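Local coordinates for putative phosphatase (Clostridium difficile, PDB 3SD7), which is a haloacid dehalogenase-like hydrolase that probably acts as a phosphatase, its natural substrate not being established, at residues E30-D35 / N125-L130; K49-S54 / E95-Y100; K182-V187 / K201-D206. One frame throughout, in Å; residues are numbered along the deposited sequence.

Interaction 1. Residues E30-D35 / N125-L130; sequences EIVLFD and NGKILL
Ile31, Val32 and Leu33 pair in parallel with Ile128, Leu129 and Leu130, the two short strands closing to 4.7 Å between axes with their directions 19° apart. They are neighbouring interior strands of the parallel sheet of the Rossmann-like HAD core. Four backbone bonds join them: Ile128 N gives to Glu30 O, Val32 N to Ile128 O at 2.8 Å, Leu130 N to Val32 O, and Phe34 N to Leu130 O at 2.8 Å. On the face that carries Ile31, Leu33 and Leu130, the leucine of the second strand does most of the touching. Its CD1 is 3.7 Å from Ile31 CG2 and also reaches the branch point of Leu33, CG, at 4.0 Å. Leu33 and Leu130 run side by side in the same direction, and Val175 of helix 168-179 covers both. Val32 and Leu129 project from the other face, where CD2 of Leu129 meets CB of Val32 at 3.9 Å. Lys127 lays its aliphatic chain obliquely across CG2 of Val32, then bends at its last torsion (chi4 -56°); its ammonium is held by Tyr29 O, with only a weak bond to Asn125 OD1. Beyond the pairing, Asp35 opens the DxDx(T/V) pattern at the strand end, consistent with the nucleophile position of HAD phosphatases. Phe34 has CG beside its own backbone N (chi1 -67°), which leans the ring back toward Leu129; Leu130 O lies in the ring plane, 3.9 Å from Phe34 CD2.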
loop_
_atom_site.group_PDB
_atom_site.type_symbol
_atom_site.label_atom_id
_atom_site.label_comp_id
_atom_site.label_asym_id
_atom_site.label_seq_id
_atom_site.Cartn_x
_atom_site.Cartn_y
_atom_site.Cartn_z
ATOM N N GLU A 30 8.266 17.810 -7.684
ATOM C CA GLU A 30 9.565 17.627 -7.034
ATOM C C GLU A 30 9.542 16.623 -5.873
ATOM O O GLU A 30 10.589 16.116 -5.474
ATOM C CB GLU A 30 10.066 18.967 -6.538
ATOM C CG GLU A 30 10.236 19.974 -7.653
ATOM C CD GLU A 30 10.583 21.370 -7.158
ATOM O OE1 GLU A 30 10.919 21.531 -5.959
ATOM O OE2 GLU A 30 10.515 22.311 -7.981
ATOM N N ILE A 31 8.356 16.406 -5.308
ATOM C CA ILE A 31 8.155 15.485 -4.191
ATOM C C ILE A 31 7.076 14.489 -4.629
ATOM O O ILE A 31 5.956 14.900 -4.961
ATOM C CB ILE A 31 7.730 16.239 -2.877
ATOM C CG1 ILE A 31 8.815 17.261 -2.463
ATOM C CG2 ILE A 31 7.392 15.225 -1.760
ATOM C CD1 ILE A 31 8.500 18.034 -1.162
ATOM N N VAL A 32 7.379 13.189 -4.604
ATOM C CA VAL A 32 6.442 12.163 -5.052
ATOM C C VAL A 32 6.240 11.178 -3.918
ATOM O O VAL A 32 7.211 10.595 -3.401
ATOM C CB VAL A 32 6.956 11.399 -6.259
ATOM C CG1 VAL A 32 5.882 10.421 -6.794
ATOM C CG2 VAL A 32 7.431 12.376 -7.378
ATOM N N LEU A 33 4.995 11.050 -3.495
ATOM C CA LEU A 33 4.632 10.122 -2.450
ATOM C C LEU A 33 4.020 8.881 -3.083
ATOM O O LEU A 33 3.266 8.978 -4.053
ATOM C CB LEU A 33 3.613 10.716 -1.496
ATOM C CG LEU A 33 4.053 11.823 -0.572
ATOM C CD1 LEU A 33 4.323 13.107 -1.314
ATOM C CD2 LEU A 33 2.987 12.026 0.524
ATOM N N PHE A 34 4.343 7.729 -2.515
ATOM C CA PHE A 34 3.804 6.469 -2.947
ATOM C C PHE A 34 3.154 5.681 -1.807
ATOM O O PHE A 34 3.693 5.624 -0.720
ATOM C CB PHE A 34 4.900 5.542 -3.509
ATOM C CG PHE A 34 5.525 6.005 -4.774
ATOM C CD1 PHE A 34 5.089 5.487 -6.000
ATOM C CD2 PHE A 34 6.605 6.889 -4.762
ATOM C CE1 PHE A 34 5.678 5.881 -7.169
ATOM C CE2 PHE A 34 7.200 7.279 -5.976
ATOM C CZ PHE A 34 6.731 6.776 -7.152
ATOM N N ASP A 35 2.001 5.080 -2.071
ATOM C CA ASP A 35 1.460 4.074 -1.170
ATOM C C ASP A 35 2.321 2.800 -1.430
ATOM O O ASP A 35 3.136 2.760 -2.367
ATOM C CB ASP A 35 -0.022 3.853 -1.407
ATOM C CG ASP A 35 -0.748 3.354 -0.134
ATOM O OD1 ASP A 35 -0.171 2.552 0.606
ATOM O OD2 ASP A 35 -1.899 3.801 0.141
ATOM N N ASN A 125 16.907 11.878 -11.114
ATOM C CA ASN A 125 16.501 13.196 -11.560
ATOM C C ASN A 125 16.365 14.164 -10.391
ATOM O O ASN A 125 15.978 15.321 -10.576
ATOM C CB ASN A 125 15.189 13.103 -12.316
ATOM C CG ASN A 125 14.748 14.438 -12.932
ATOM O OD1 ASN A 125 13.603 14.841 -12.706
ATOM N ND2 ASN A 125 15.603 15.093 -13.713
ATOM N N GLY A 126 16.705 13.704 -9.199
ATOM C CA GLY A 126 16.675 14.561 -8.025
ATOM C C GLY A 126 15.356 14.676 -7.294
ATOM O O GLY A 126 15.234 15.519 -6.393
ATOM N N LYS A 127 14.364 13.866 -7.659
ATOM C CA LYS A 127 13.071 13.949 -6.977
ATOM C C LYS A 127 13.172 13.357 -5.590
ATOM O O LYS A 127 13.949 12.435 -5.352
ATOM C CB LYS A 127 11.988 13.247 -7.776
ATOM C CG LYS A 127 11.768 13.940 -9.092
ATOM C CD LYS A 127 10.625 13.449 -9.855
ATOM C CE LYS A 127 10.642 14.059 -11.269
ATOM N NZ LYS A 127 10.665 15.561 -11.386
ATOM N N ILE A 128 12.411 13.934 -4.656
ATOM C CA ILE A 128 12.312 13.413 -3.310
ATOM C C ILE A 128 11.142 12.422 -3.337
ATOM O O ILE A 128 10.014 12.777 -3.741
ATOM C CB ILE A 128 12.013 14.536 -2.313
ATOM C CG1 ILE A 128 13.221 15.464 -2.230
ATOM C CG2 ILE A 128 11.732 13.924 -0.928
ATOM C CD1 ILE A 128 12.945 16.753 -1.483
ATOM N N LEU A 129 11.438 11.188 -2.938
ATOM C CA LEU A 129 10.467 10.102 -2.959
ATOM C C LEU A 129 10.144 9.726 -1.513
ATOM O O LEU A 129 11.044 9.574 -0.654
ATOM C CB LEU A 129 11.034 8.908 -3.702
ATOM C CG LEU A 129 11.613 9.198 -5.092
ATOM C CD1 LEU A 129 12.087 7.891 -5.755
ATOM C CD2 LEU A 129 10.584 9.909 -5.972
ATOM N N LEU A 130 8.859 9.596 -1.246
ATOM C CA LEU A 130 8.385 9.258 0.087
ATOM C C LEU A 130 7.379 8.127 0.017
ATOM O O LEU A 130 6.686 7.964 -0.988
ATOM C CB LEU A 130 7.683 10.476 0.683
ATOM C CG LEU A 130 8.421 11.829 0.715
ATOM C CD1 LEU A 130 7.481 12.977 1.186
ATOM C CD2 LEU A 130 9.668 11.743 1.566
#

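Interaction 2. Residues K49-S54 / E95-Y100; sequences KSIQYS and EKYREY
Ser50 presses its CB onto one face of the Tyr97 ring, a CH-pi contact 3.6 Å from CB to the ring centroid and displaced toward the rim. Here the helices are close: the axes of 49-54 and 95-100 approach to 7.8 Å, with 131° between their directions. Ile51 comes to the same ring obliquely, its CG1 3.7 Å from Tyr97 CD1. The Ser50 hydroxyl sits at the edge of the Tyr100 ring, with OG 3.2 Å from Tyr100 CD2, and bonds back to Gly46 O one turn earlier in its own helix. Tyr100 has CG anti to N (chi1 -179°), which carries its ring across to the first helix, where the carbonyl O of Lys49 stands over the ring centre. Tyr100 OH ends across the Lys49 chain, 3.6 Å from Lys49 CD, and bonds to Glu108 OE1. Tyr53 answers from the first helix: its CD2 packs 3.4 Å from Tyr100 CB while Lys96 O meets the ring edge in plane. The two rings are oblique, their planes 38° apart. At Ser54 the backbones are near again, and its OG, 3.6 Å from Lys96 CB, is held by Ala93 O.

The outer side is looser. Tyr53 OH stands 3.9 Å from OE1 of exposed Glu99, whose carboxylate is nearly perpendicular to the ring, and Lys96 NZ makes only a long salt bridge to that same glutamate. Helices 44-57 and 87-105 thus pack through an aromatic interface in a helical cap of the kind inserted after the first core strand in HAD hydrolases.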
loop_
_atom_site.group_PDB
_atom_site.type_symbol
_atom_site.label_atom_id
_atom_site.label_comp_id
_atom_site.label_asym_id
_atom_site.label_seq_id
_atom_site.Cartn_x
_atom_site.Cartn_y
_atom_site.Cartn_z
ATOM N N LYS A 49 -1.562 -16.580 2.236
ATOM C CA LYS A 49 -0.979 -17.714 2.967
ATOM C C LYS A 49 -1.192 -17.595 4.479
ATOM O O LYS A 49 -1.365 -18.621 5.168
ATOM C CB LYS A 49 0.481 -17.908 2.620
ATOM C CG LYS A 49 0.677 -18.465 1.245
ATOM C CD LYS A 49 2.123 -18.722 0.947
ATOM C CE LYS A 49 2.274 -19.443 -0.381
ATOM N NZ LYS A 49 3.686 -19.753 -0.678
ATOM N N SER A 50 -1.195 -16.365 4.985
ATOM C CA SER A 50 -1.443 -16.113 6.404
ATOM C C SER A 50 -2.876 -16.475 6.745
ATOM O O SER A 50 -3.124 -17.115 7.764
ATOM C CB SER A 50 -1.156 -14.662 6.781
ATOM O OG SER A 50 0.201 -14.325 6.555
ATOM N N ILE A 51 -3.828 -16.068 5.895
ATOM C CA ILE A 51 -5.225 -16.441 6.100
ATOM C C ILE A 51 -5.396 -17.958 6.024
ATOM O O ILE A 51 -6.073 -18.559 6.867
ATOM C CB ILE A 51 -6.173 -15.742 5.077
ATOM C CG1 ILE A 51 -6.116 -14.235 5.277
ATOM C CG2 ILE A 51 -7.603 -16.252 5.251
ATOM C CD1 ILE A 51 -6.923 -13.408 4.259
ATOM N N GLN A 52 -4.788 -18.582 5.017
ATOM C CA GLN A 52 -4.862 -20.030 4.833
ATOM C C GLN A 52 -4.368 -20.768 6.078
ATOM O O GLN A 52 -4.993 -21.734 6.549
ATOM C CB GLN A 52 -4.024 -20.455 3.622
ATOM C CG GLN A 52 -4.171 -21.936 3.211
ATOM C CD GLN A 52 -3.250 -22.310 2.063
ATOM O OE1 GLN A 52 -2.045 -22.093 2.131
ATOM N NE2 GLN A 52 -3.811 -22.879 1.012
ATOM N N TYR A 53 -3.235 -20.312 6.600
ATOM C CA TYR A 53 -2.648 -20.889 7.802
ATOM C C TYR A 53 -3.601 -20.767 8.993
ATOM O O TYR A 53 -3.741 -21.715 9.788
ATOM C CB TYR A 53 -1.311 -20.196 8.111
ATOM C CG TYR A 53 -0.681 -20.602 9.423
ATOM C CD1 TYR A 53 0.046 -21.784 9.532
ATOM C CD2 TYR A 53 -0.789 -19.788 10.552
ATOM C CE1 TYR A 53 0.637 -22.155 10.728
ATOM C CE2 TYR A 53 -0.192 -20.152 11.763
ATOM C CZ TYR A 53 0.514 -21.335 11.839
ATOM O OH TYR A 53 1.104 -21.705 13.027
ATOM N N SER A 54 -4.259 -19.614 9.113
ATOM C CA SER A 54 -5.192 -19.387 10.201
ATOM C C SER A 54 -6.375 -20.330 10.033
ATOM O O SER A 54 -6.680 -21.114 10.940
ATOM C CB SER A 54 -5.643 -17.934 10.260
ATOM O OG SER A 54 -6.512 -17.733 11.360
ATOM N N GLU A 95 -4.990 -13.914 15.508
ATOM C CA GLU A 95 -3.705 -14.198 16.135
ATOM C C GLU A 95 -2.894 -15.173 15.281
ATOM O O GLU A 95 -1.681 -14.990 15.110
ATOM C CB GLU A 95 -3.893 -14.747 17.565
ATOM C CG GLU A 95 -2.604 -14.799 18.425
ATOM C CD GLU A 95 -1.674 -15.992 18.132
ATOM O OE1 GLU A 95 -2.096 -16.946 17.439
ATOM O OE2 GLU A 95 -0.521 -15.983 18.627
ATOM N N LYS A 96 -3.555 -16.202 14.748
ATOM C CA LYS A 96 -2.867 -17.196 13.914
ATOM C C LYS A 96 -2.368 -16.559 12.619
ATOM O O LYS A 96 -1.259 -16.857 12.157
ATOM C CB LYS A 96 -3.765 -18.394 13.631
ATOM C CG LYS A 96 -4.118 -19.192 14.882
ATOM C CD LYS A 96 -2.894 -19.836 15.484
ATOM C CE LYS A 96 -3.202 -20.475 16.824
ATOM N NZ LYS A 96 -1.992 -21.089 17.413
ATOM N N TYR A 97 -3.194 -15.692 12.034
ATOM C CA TYR A 97 -2.799 -14.944 10.845
ATOM C C TYR A 97 -1.508 -14.160 11.130
ATOM O O TYR A 97 -0.531 -14.247 10.383
ATOM C CB TYR A 97 -3.910 -13.971 10.443
ATOM C CG TYR A 97 -3.492 -12.991 9.363
ATOM C CD1 TYR A 97 -3.869 -13.179 8.048
ATOM C CD2 TYR A 97 -2.694 -11.883 9.666
ATOM C CE1 TYR A 97 -3.490 -12.284 7.054
ATOM C CE2 TYR A 97 -2.299 -10.977 8.662
ATOM C CZ TYR A 97 -2.700 -11.197 7.368
ATOM O OH TYR A 97 -2.335 -10.326 6.361
ATOM N N ARG A 98 -1.521 -13.397 12.221
ATOM C CA ARG A 98 -0.380 -12.563 12.598
ATOM C C ARG A 98 0.880 -13.378 12.841
ATOM O O ARG A 98 1.976 -12.963 12.463
ATOM C CB ARG A 98 -0.717 -11.730 13.829
ATOM C CG ARG A 98 -1.797 -10.696 13.551
ATOM C CD ARG A 98 -2.064 -9.844 14.773
ATOM N NE ARG A 98 -3.000 -8.753 14.498
ATOM C CZ ARG A 98 -3.349 -7.820 15.386
ATOM N NH1 ARG A 98 -2.841 -7.833 16.617
ATOM N NH2 ARG A 98 -4.205 -6.864 15.040
ATOM N N GLU A 99 0.711 -14.540 13.463
ATOM C CA GLU A 99 1.815 -15.441 13.725
ATOM C C GLU A 99 2.497 -15.827 12.412
ATOM O O GLU A 99 3.718 -15.702 12.283
ATOM C CB GLU A 99 1.313 -16.686 14.473
ATOM C CG GLU A 99 2.378 -17.720 14.759
ATOM C CD GLU A 99 1.874 -18.871 15.612
ATOM O OE1 GLU A 99 0.649 -18.974 15.842
ATOM O OE2 GLU A 99 2.717 -19.676 16.058
ATOM N N TYR A 100 1.713 -16.279 11.434
ATOM C CA TYR A 100 2.285 -16.672 10.149
ATOM C C TYR A 100 2.831 -15.451 9.401
ATOM O O TYR A 100 3.857 -15.532 8.730
ATOM C CB TYR A 100 1.256 -17.399 9.258
ATOM C CG TYR A 100 1.852 -17.828 7.923
ATOM C CD1 TYR A 100 2.319 -19.123 7.722
ATOM C CD2 TYR A 100 1.993 -16.913 6.878
ATOM C CE1 TYR A 100 2.886 -19.496 6.506
ATOM C CE2 TYR A 100 2.553 -17.276 5.671
ATOM C CZ TYR A 100 3.001 -18.563 5.489
ATOM O OH TYR A 100 3.561 -18.892 4.280
#

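Interaction 3. Residues K182-V187 / K201-D206; sequences KDKDKV and KKIGID
Val187 and Ile205 form the apolar centre of this contact, crossing so that CG2 of Ile205 lies 3.8 Å from Val187 CB. Ile205 holds CG1 between its backbone N and carbonyl carbon (chi1 61°), leaving CG2 to face the valine while CD1 reaches Val187 CG1. Beside them Lys184 lays its chain toward the helix end, its CE 4.1 Å from Ile203 CG2. A bend at chi3 (68°) brings its NZ to Ile203 O at 2.8 Å, though the hydrogen bond is weak.

Two waters bridge the segments beside the apolar contact. One accepts from Asp206 N at 2.9 Å and lies within donating distance of Val187 O and Lys184 O. The other joins Asp185 OD2 to Gly204 O, 2.9 Å from the latter.

The second shell shapes both sides. Asp183 forms an Asx turn, its OD1 accepting from Asp185 N, while its OD2 takes a weak, long salt bridge from Lys186 NZ. On the other segment, Gly204 with positive phi is the C-prime residue of a Schellman motif, so the chain leaves helix 194-203 and enters strand 206-210. Asp206 is anchored by Tyr29 and Lys27, while Ile172 of helix 168-179 packs on both Ile203 and Ile205. Strand 187-191, helix 194-203 and strand 206-210 make up a beta-alpha-beta crossover of the Rossmann-like HAD core.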
loop_
_atom_site.group_PDB
_atom_site.type_symbol
_atom_site.label_atom_id
_atom_site.label_comp_id
_atom_site.label_asym_id
_atom_site.label_seq_id
_atom_site.Cartn_x
_atom_site.Cartn_y
_atom_site.Cartn_z
ATOM N N LYS A 182 6.791 23.844 1.410
ATOM C CA LYS A 182 6.028 25.070 1.238
ATOM C C LYS A 182 5.194 25.015 -0.048
ATOM O O LYS A 182 3.983 25.264 -0.004
ATOM C CB LYS A 182 6.931 26.294 1.186
ATOM C CG LYS A 182 6.298 27.484 0.420
ATOM C CD LYS A 182 4.985 28.012 1.050
ATOM C CE LYS A 182 4.330 29.102 0.175
ATOM N NZ LYS A 182 3.196 29.809 0.850
ATOM N N ASP A 183 5.825 24.714 -1.194
ATOM C CA ASP A 183 5.074 24.711 -2.459
ATOM C C ASP A 183 4.419 23.382 -2.679
ATOM O O ASP A 183 4.992 22.506 -3.364
ATOM C CB ASP A 183 5.933 25.063 -3.683
ATOM C CG ASP A 183 5.084 25.264 -4.968
ATOM O OD1 ASP A 183 3.836 25.091 -4.937
ATOM O OD2 ASP A 183 5.660 25.600 -6.021
ATOM N N LYS A 184 3.206 23.225 -2.138
ATOM C CA LYS A 184 2.480 21.965 -2.314
ATOM C C LYS A 184 2.131 21.699 -3.774
ATOM O O LYS A 184 1.819 20.583 -4.107
ATOM C CB LYS A 184 1.235 21.857 -1.403
ATOM C CG LYS A 184 1.582 21.396 0.010
ATOM C CD LYS A 184 0.626 21.909 1.096
ATOM C CE LYS A 184 -0.739 21.321 0.999
ATOM N NZ LYS A 184 -1.579 21.725 2.172
ATOM N N ASP A 185 2.220 22.702 -4.650
ATOM C CA ASP A 185 1.934 22.455 -6.075
ATOM C C ASP A 185 2.953 21.516 -6.739
ATOM O O ASP A 185 2.660 20.929 -7.775
ATOM C CB ASP A 185 1.797 23.760 -6.875
ATOM C CG ASP A 185 0.457 24.454 -6.656
ATOM O OD1 ASP A 185 0.439 25.699 -6.662
ATOM O OD2 ASP A 185 -0.575 23.766 -6.466
ATOM N N LYS A 186 4.127 21.336 -6.145
ATOM C CA LYS A 186 5.120 20.446 -6.735
ATOM C C LYS A 186 5.069 19.063 -6.067
ATOM O O LYS A 186 6.012 18.300 -6.176
ATOM C CB LYS A 186 6.538 21.021 -6.618
ATOM C CG LYS A 186 6.771 22.385 -7.268
ATOM C CD LYS A 186 6.266 22.436 -8.702
ATOM C CE LYS A 186 7.099 23.387 -9.564
ATOM N NZ LYS A 186 7.224 24.752 -8.996
ATOM N N VAL A 187 3.967 18.766 -5.366
ATOM C CA VAL A 187 3.799 17.484 -4.650
ATOM C C VAL A 187 2.718 16.628 -5.307
ATOM O O VAL A 187 1.684 17.140 -5.749
ATOM C CB VAL A 187 3.420 17.702 -3.138
ATOM C CG1 VAL A 187 3.389 16.378 -2.408
ATOM C CG2 VAL A 187 4.428 18.633 -2.422
ATOM N N LYS A 201 -6.518 14.690 -1.876
ATOM C CA LYS A 201 -7.434 15.813 -1.996
ATOM C C LYS A 201 -7.630 16.563 -0.678
ATOM O O LYS A 201 -7.728 17.801 -0.674
ATOM C CB LYS A 201 -8.758 15.370 -2.633
ATOM C CG LYS A 201 -8.572 15.027 -4.085
ATOM C CD LYS A 201 -9.867 14.709 -4.795
ATOM C CE LYS A 201 -9.579 14.482 -6.260
ATOM N NZ LYS A 201 -10.761 14.686 -7.106
ATOM N N LYS A 202 -7.632 15.841 0.437
ATOM C CA LYS A 202 -7.767 16.488 1.740
ATOM C C LYS A 202 -6.565 17.390 2.058
ATOM O O LYS A 202 -6.702 18.422 2.715
ATOM C CB LYS A 202 -7.967 15.464 2.862
ATOM C CG LYS A 202 -9.342 14.849 2.919
ATOM C CD LYS A 202 -9.417 13.782 3.999
ATOM C CE LYS A 202 -10.791 13.128 4.054
ATOM N NZ LYS A 202 -10.765 11.899 4.911
ATOM N N ILE A 203 -5.399 17.002 1.561
ATOM C CA ILE A 203 -4.163 17.715 1.782
ATOM C C ILE A 203 -3.951 18.814 0.740
ATOM O O ILE A 203 -3.215 19.770 0.988
ATOM C CB ILE A 203 -2.976 16.718 1.782
ATOM C CG1 ILE A 203 -3.168 15.694 2.906
ATOM C CG2 ILE A 203 -1.640 17.449 1.930
ATOM C CD1 ILE A 203 -3.284 16.311 4.298
ATOM N N GLY A 204 -4.607 18.696 -0.410
ATOM C CA GLY A 204 -4.494 19.692 -1.466
ATOM C C GLY A 204 -3.344 19.442 -2.422
ATOM O O GLY A 204 -2.704 20.382 -2.892
ATOM N N ILE A 205 -3.058 18.179 -2.690
ATOM C CA ILE A 205 -2.031 17.808 -3.640
ATOM C C ILE A 205 -2.625 16.968 -4.777
ATOM O O ILE A 205 -3.710 16.356 -4.636
ATOM C CB ILE A 205 -0.845 17.051 -2.965
ATOM C CG1 ILE A 205 -1.300 15.760 -2.301
ATOM C CG2 ILE A 205 -0.177 17.955 -1.886
ATOM C CD1 ILE A 205 -0.152 14.950 -1.716
ATOM N N ASP A 206 -1.908 16.953 -5.898
ATOM C CA ASP A 206 -2.268 16.174 -7.059
ATOM C C ASP A 206 -2.111 14.673 -6.778
ATOM O O ASP A 206 -1.514 14.261 -5.761
ATOM C CB ASP A 206 -1.420 16.590 -8.276
ATOM C CG ASP A 206 -1.844 17.945 -8.866
ATOM O OD1 ASP A 206 -2.867 18.511 -8.425
ATOM O OD2 ASP A 206 -1.154 18.443 -9.793
HETATM O O HOH W 1 -0.035 19.143 -6.304
HETATM O O HOH W 2 -1.283 21.322 -5.213
#

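Overall arrangement
Interactions 1 and 3 belong to one parallel sheet and touch directly: Glu30 N and Ile31 N probably both bond to Lys186 O, at 2.8 and 3.1 Å, and Leu33 CD1 packs 3.6 Å from Val187 CG1. Strand 31-34 is thus flanked by 128-133 and 187-191, and the two contacts have centres 13 Å apart. Interaction 2 lies in the helical region on the other side of the chain's centre, about 34 Å from interaction 1 and 39 Å from interaction 3, centre to centre. Between core and helices sits the sodium site of Asp37 and Asp192, about 9 Å from the Phe34 side chain and 13 Å from that of Tyr97.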